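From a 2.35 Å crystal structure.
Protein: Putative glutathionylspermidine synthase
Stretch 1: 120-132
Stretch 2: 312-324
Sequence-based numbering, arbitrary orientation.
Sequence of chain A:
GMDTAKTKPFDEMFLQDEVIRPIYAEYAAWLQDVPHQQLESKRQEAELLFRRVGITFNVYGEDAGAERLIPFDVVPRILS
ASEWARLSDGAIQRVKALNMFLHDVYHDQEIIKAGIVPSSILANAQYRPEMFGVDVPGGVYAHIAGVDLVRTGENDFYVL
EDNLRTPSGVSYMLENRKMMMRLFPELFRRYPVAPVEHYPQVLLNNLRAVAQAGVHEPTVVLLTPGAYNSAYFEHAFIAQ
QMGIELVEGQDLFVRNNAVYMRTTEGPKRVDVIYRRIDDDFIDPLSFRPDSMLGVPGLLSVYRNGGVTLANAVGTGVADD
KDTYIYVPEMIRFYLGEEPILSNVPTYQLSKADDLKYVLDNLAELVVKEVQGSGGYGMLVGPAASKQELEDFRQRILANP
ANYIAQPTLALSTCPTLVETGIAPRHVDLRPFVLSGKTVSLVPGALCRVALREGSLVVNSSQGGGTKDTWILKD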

# COMPACT_ATOMS: atom_id res chain seq x y z
N SER A 120 24.33 -10.40 3.96
CA SER A 120 23.35 -11.50 3.85
C SER A 120 22.13 -11.10 3.02
O SER A 120 21.46 -11.98 2.48
N ILE A 121 21.90 -9.78 2.87
CA ILE A 121 20.82 -9.24 2.02
C ILE A 121 20.95 -9.77 0.57
O ILE A 121 19.95 -9.90 -0.13
N LEU A 122 22.18 -10.08 0.14
CA LEU A 122 22.47 -10.58 -1.20
C LEU A 122 22.03 -12.04 -1.40
O LEU A 122 22.06 -12.55 -2.52
N ALA A 123 21.60 -12.71 -0.30
CA ALA A 123 21.04 -14.07 -0.35
C ALA A 123 19.54 -14.01 -0.64
O ALA A 123 18.93 -15.04 -0.96
N ASN A 124 18.94 -12.81 -0.56
CA ASN A 124 17.52 -12.60 -0.80
C ASN A 124 17.15 -12.89 -2.25
O ASN A 124 17.81 -12.38 -3.17
N ALA A 125 16.10 -13.70 -2.46
CA ALA A 125 15.60 -14.10 -3.78
C ALA A 125 15.06 -12.92 -4.54
O ALA A 125 15.01 -12.94 -5.78
N GLN A 126 14.67 -11.86 -3.81
CA GLN A 126 14.14 -10.63 -4.40
C GLN A 126 15.26 -9.71 -4.94
O GLN A 126 14.98 -8.82 -5.75
N TYR A 127 16.53 -9.96 -4.53
CA TYR A 127 17.67 -9.23 -5.08
C TYR A 127 17.94 -9.80 -6.47
O TYR A 127 18.15 -11.00 -6.60
N ARG A 128 17.86 -8.96 -7.52
CA ARG A 128 18.02 -9.41 -8.90
C ARG A 128 19.37 -9.03 -9.46
O ARG A 128 19.60 -7.86 -9.78
N PRO A 129 20.30 -10.01 -9.59
CA PRO A 129 21.63 -9.69 -10.14
C PRO A 129 21.57 -9.14 -11.57
O PRO A 129 22.50 -8.45 -12.00
N GLU A 130 20.43 -9.36 -12.29
CA GLU A 130 20.16 -8.83 -13.65
C GLU A 130 20.08 -7.31 -13.64
O GLU A 130 20.25 -6.66 -14.68
N MSE A 131 19.81 -6.73 -12.46
CA MSE A 131 19.68 -5.27 -12.28
C MSE A 131 20.98 -4.61 -11.79
O MSE A 131 21.05 -3.39 -11.72
N PHE A 132 22.02 -5.41 -11.49
CA PHE A 132 23.30 -4.88 -11.02
C PHE A 132 24.01 -4.10 -12.11
O PHE A 132 24.21 -4.61 -13.21
N ALA A 312 10.33 -0.53 -11.32
CA ALA A 312 11.53 -1.19 -11.81
C ALA A 312 11.57 -2.65 -11.40
O ALA A 312 10.93 -3.03 -10.42
N VAL A 313 12.34 -3.46 -12.14
CA VAL A 313 12.60 -4.85 -11.80
C VAL A 313 13.57 -4.84 -10.57
O VAL A 313 14.46 -4.00 -10.50
N GLY A 314 13.34 -5.74 -9.61
CA GLY A 314 14.21 -5.90 -8.44
C GLY A 314 13.93 -5.01 -7.25
O GLY A 314 14.79 -4.87 -6.37
N THR A 315 12.71 -4.41 -7.16
CA THR A 315 12.36 -3.57 -6.01
C THR A 315 12.05 -4.41 -4.76
O THR A 315 12.06 -3.87 -3.65
N GLY A 316 11.75 -5.70 -4.97
CA GLY A 316 11.36 -6.62 -3.91
C GLY A 316 12.36 -6.75 -2.77
O GLY A 316 11.98 -7.11 -1.66
N VAL A 317 13.65 -6.48 -3.05
CA VAL A 317 14.69 -6.55 -2.03
C VAL A 317 14.50 -5.46 -0.95
O VAL A 317 14.91 -5.67 0.19
N ALA A 318 13.81 -4.35 -1.28
CA ALA A 318 13.58 -3.24 -0.34
C ALA A 318 12.33 -3.40 0.55
O ALA A 318 12.29 -2.85 1.66
N ASP A 319 11.31 -4.13 0.09
CA ASP A 319 10.12 -4.31 0.91
C ASP A 319 9.97 -5.73 1.47
O ASP A 319 8.96 -6.02 2.11
N ASP A 320 10.99 -6.58 1.28
CA ASP A 320 11.05 -7.91 1.89
C ASP A 320 11.09 -7.78 3.44
O ASP A 320 11.71 -6.86 3.97
N LYS A 321 10.43 -8.71 4.14
CA LYS A 321 10.34 -8.72 5.60
C LYS A 321 11.71 -8.62 6.31
O LYS A 321 11.80 -7.96 7.35
N ASP A 322 12.78 -9.17 5.69
CA ASP A 322 14.13 -9.11 6.27
C ASP A 322 14.83 -7.77 6.05
O ASP A 322 15.82 -7.47 6.74
N THR A 323 14.37 -6.96 5.08
CA THR A 323 15.00 -5.66 4.81
C THR A 323 14.30 -4.55 5.59
O THR A 323 14.94 -3.56 5.94
N TYR A 324 13.00 -4.73 5.87
CA TYR A 324 12.14 -3.79 6.59
C TYR A 324 12.82 -3.19 7.83
O TYR A 324 12.68 -1.99 8.10

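Val317 sits at the apolar centre of this contact and gives up more surface to the other stretch than any other residue here. Its CA-to-CB bond runs sideways to stretch 1, and chi1 in the p well (71°) places CG2 where several neighbours converge. Ile121 CG1 and Tyr127 CB each lie 3.9 Å from Val317 CG2, and Asn124 CB follows at 4.4 Å. Tyr127 (chi1 t, chi2 86°) also points sideways, and it meets the valine with its CB and the edge of its ring, CG2 lying near the ring plane; its hydroxyl is bonded elsewhere in the structure. Ile121 points toward stretch 2 with chi1 t and an off-well chi2 of 143°, and its CD1 reaches to 3.4 Å from Thr323 OG1. One methyl, CG2, thus serves three partners, a rule worth keeping: a sideways residue can anchor a contact if its rotamer turns a methyl into the gap.

Next to this centre the backbones come closest, with Gln126 CA and Val317 CA 4.8 Å apart, and glycine makes the room. Gln126 points toward stretch 2 and folds through m, m and a chi3 of -52°. Its CB packs 3.3 Å from Gly316 C and 3.5 Å from Val317 N, over the face of the peptide. An ideal CB on Gly316 would fall 2.0 Å from Gln126 OE1, a plain clash, so the bare backbone is what admits the folded glutamine. A water is held in the same place: it lies 2.7 Å from Gln126 O and 2.8 Å from Gln126 OE1, either of which it could donate to, and it accepts a weak hydrogen bond from Gly316 N at 3.0 Å. It bridges polar groups that the two stretches do not pair directly.

A second apolar patch forms around Gly314, whose positive phi of 87° by itself favours glycine. Arg128 CG lies 3.5 Å from Gly314 CA; an ideal CB there would be tight against both Arg128 CG and Met131 CG. Arg128 points toward stretch 2 with chi1 m, but here it lends its aliphatic stem, while NH1 is bonded elsewhere. Met131, a selenomethionine in the m, m, m rotamer, also points inward: its CG touches Val313 CG1 at 3.8 Å and Val313 O at 3.3 Å. Val313 answers by pointing toward stretch 1 with chi1 t.

At the polar edge, Asn124 and Asp320 point toward each other's stretch, both with chi1 t. Asn124 ND2 donates a weak hydrogen bond to Asp320 OD2 at 3.0 Å, the one direct hydrogen bond across the contact. Each end is braced at home: Asn124 OD1 accepts from Gln126 N at 3.0 Å, within the type I turn, and Asp320 OD2 also accepts from Asp322 N at 2.9 Å. Thr323, chi1 m, donates from OG1 to Val317 O at 2.7 Å, satisfying its hydroxyl beside Ile121. The polar side chains that meet across the contact are also held by bonds within their own stretches.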

# COMPACT_ATOMS: atom_id res chain seq x y z
CB SER A 120 22.93 -11.99 5.23
OG SER A 120 22.47 -10.94 6.05
CB ILE A 121 20.77 -7.67 2.08
CG1 ILE A 121 19.44 -7.13 1.58
CG2 ILE A 121 21.96 -7.02 1.33
CD1 ILE A 121 18.96 -5.97 2.31
CB LEU A 122 23.96 -10.39 -1.54
CG LEU A 122 24.51 -8.96 -1.39
CD1 LEU A 122 25.98 -8.90 -1.76
CD2 LEU A 122 23.72 -7.97 -2.23
CB ALA A 123 21.29 -14.80 0.97
CB ASN A 124 17.10 -11.20 -0.40
CG ASN A 124 15.65 -11.09 -0.06
OD1 ASN A 124 14.76 -11.41 -0.87
ND2 ASN A 124 15.36 -10.64 1.14
CB ALA A 125 14.51 -15.15 -3.63
CB GLN A 126 13.25 -9.89 -3.40
CG GLN A 126 11.90 -10.59 -3.16
CD GLN A 126 11.14 -10.80 -4.45
OE1 GLN A 126 10.93 -9.88 -5.24
NE2 GLN A 126 10.74 -12.03 -4.70
CB TYR A 127 18.92 -9.36 -4.17
CG TYR A 127 20.16 -8.73 -4.77
CD1 TYR A 127 20.43 -7.37 -4.60
CD2 TYR A 127 21.01 -9.47 -5.60
CE1 TYR A 127 21.54 -6.78 -5.21
CE2 TYR A 127 22.12 -8.88 -6.21
CZ TYR A 127 22.39 -7.53 -6.00
OH TYR A 127 23.48 -6.95 -6.59
CB ARG A 128 16.88 -8.87 -9.81
CG ARG A 128 15.48 -9.08 -9.26
CD ARG A 128 14.85 -10.39 -9.70
NE ARG A 128 13.55 -10.59 -9.08
CZ ARG A 128 12.88 -11.74 -9.12
NH1 ARG A 128 13.38 -12.79 -9.76
NH2 ARG A 128 11.70 -11.85 -8.52
CB PRO A 129 22.38 -11.03 -10.06
CG PRO A 129 21.31 -12.07 -9.98
CD PRO A 129 20.18 -11.44 -9.24
CB GLU A 130 18.84 -9.40 -14.22
CG GLU A 130 18.86 -10.92 -14.41
CD GLU A 130 18.49 -11.74 -13.19
OE1 GLU A 130 18.24 -11.16 -12.11
OE2 GLU A 130 18.46 -12.99 -13.31
CB MSE A 131 18.51 -4.96 -11.35
CG MSE A 131 17.16 -5.26 -12.00
SE MSE A 131 16.95 -4.25 -13.70
CE MSE A 131 16.76 -2.46 -12.92
CB PHE A 132 24.21 -6.01 -10.48
CG PHE A 132 25.49 -5.50 -9.84
CD1 PHE A 132 25.48 -4.99 -8.55
CD2 PHE A 132 26.68 -5.47 -10.56
CE1 PHE A 132 26.65 -4.47 -7.97
CE2 PHE A 132 27.85 -4.95 -9.99
CZ PHE A 132 27.83 -4.45 -8.70
CB ALA A 312 12.76 -0.48 -11.27
CB VAL A 313 13.24 -5.59 -13.03
CG1 VAL A 313 13.83 -6.95 -12.63
CG2 VAL A 313 12.22 -5.76 -14.16
CB THR A 315 11.18 -2.63 -6.32
OG1 THR A 315 10.03 -3.42 -6.62
CG2 THR A 315 11.49 -1.67 -7.46
CB VAL A 317 16.12 -6.55 -2.66
CG1 VAL A 317 16.50 -5.18 -3.24
CG2 VAL A 317 17.16 -7.01 -1.64
CB ALA A 318 13.54 -1.92 -1.08
CB ASP A 319 8.85 -3.84 0.18
CG ASP A 319 8.46 -4.69 -1.02
OD1 ASP A 319 9.26 -5.56 -1.41
OD2 ASP A 319 7.38 -4.44 -1.59
CB ASP A 320 12.29 -8.68 1.42
CG ASP A 320 12.34 -10.10 1.94
OD1 ASP A 320 11.66 -10.97 1.35
OD2 ASP A 320 12.97 -10.33 3.00
CB LYS A 321 9.51 -9.94 6.09
CG LYS A 321 10.32 -11.13 6.62
CD LYS A 321 10.61 -12.18 5.55
CE LYS A 321 10.71 -13.58 6.14
NZ LYS A 321 11.89 -13.76 7.02
CB ASP A 322 15.00 -10.27 5.78
CG ASP A 322 14.58 -11.63 6.31
OD1 ASP A 322 14.09 -11.69 7.48
OD2 ASP A 322 14.76 -12.62 5.60
CB THR A 323 15.04 -5.38 3.31
OG1 THR A 323 15.59 -6.51 2.65
CG2 THR A 323 15.86 -4.16 2.96
CB TYR A 324 10.81 -4.48 6.97
CG TYR A 324 9.95 -3.69 7.94
CD1 TYR A 324 9.14 -2.64 7.50
CD2 TYR A 324 9.95 -3.98 9.30
CE1 TYR A 324 8.35 -1.91 8.39
CE2 TYR A 324 9.18 -3.25 10.21
CZ TYR A 324 8.37 -2.23 9.74
OH TYR A 324 7.63 -1.50 10.64
O HOH W 1 12.54 -8.05 -6.66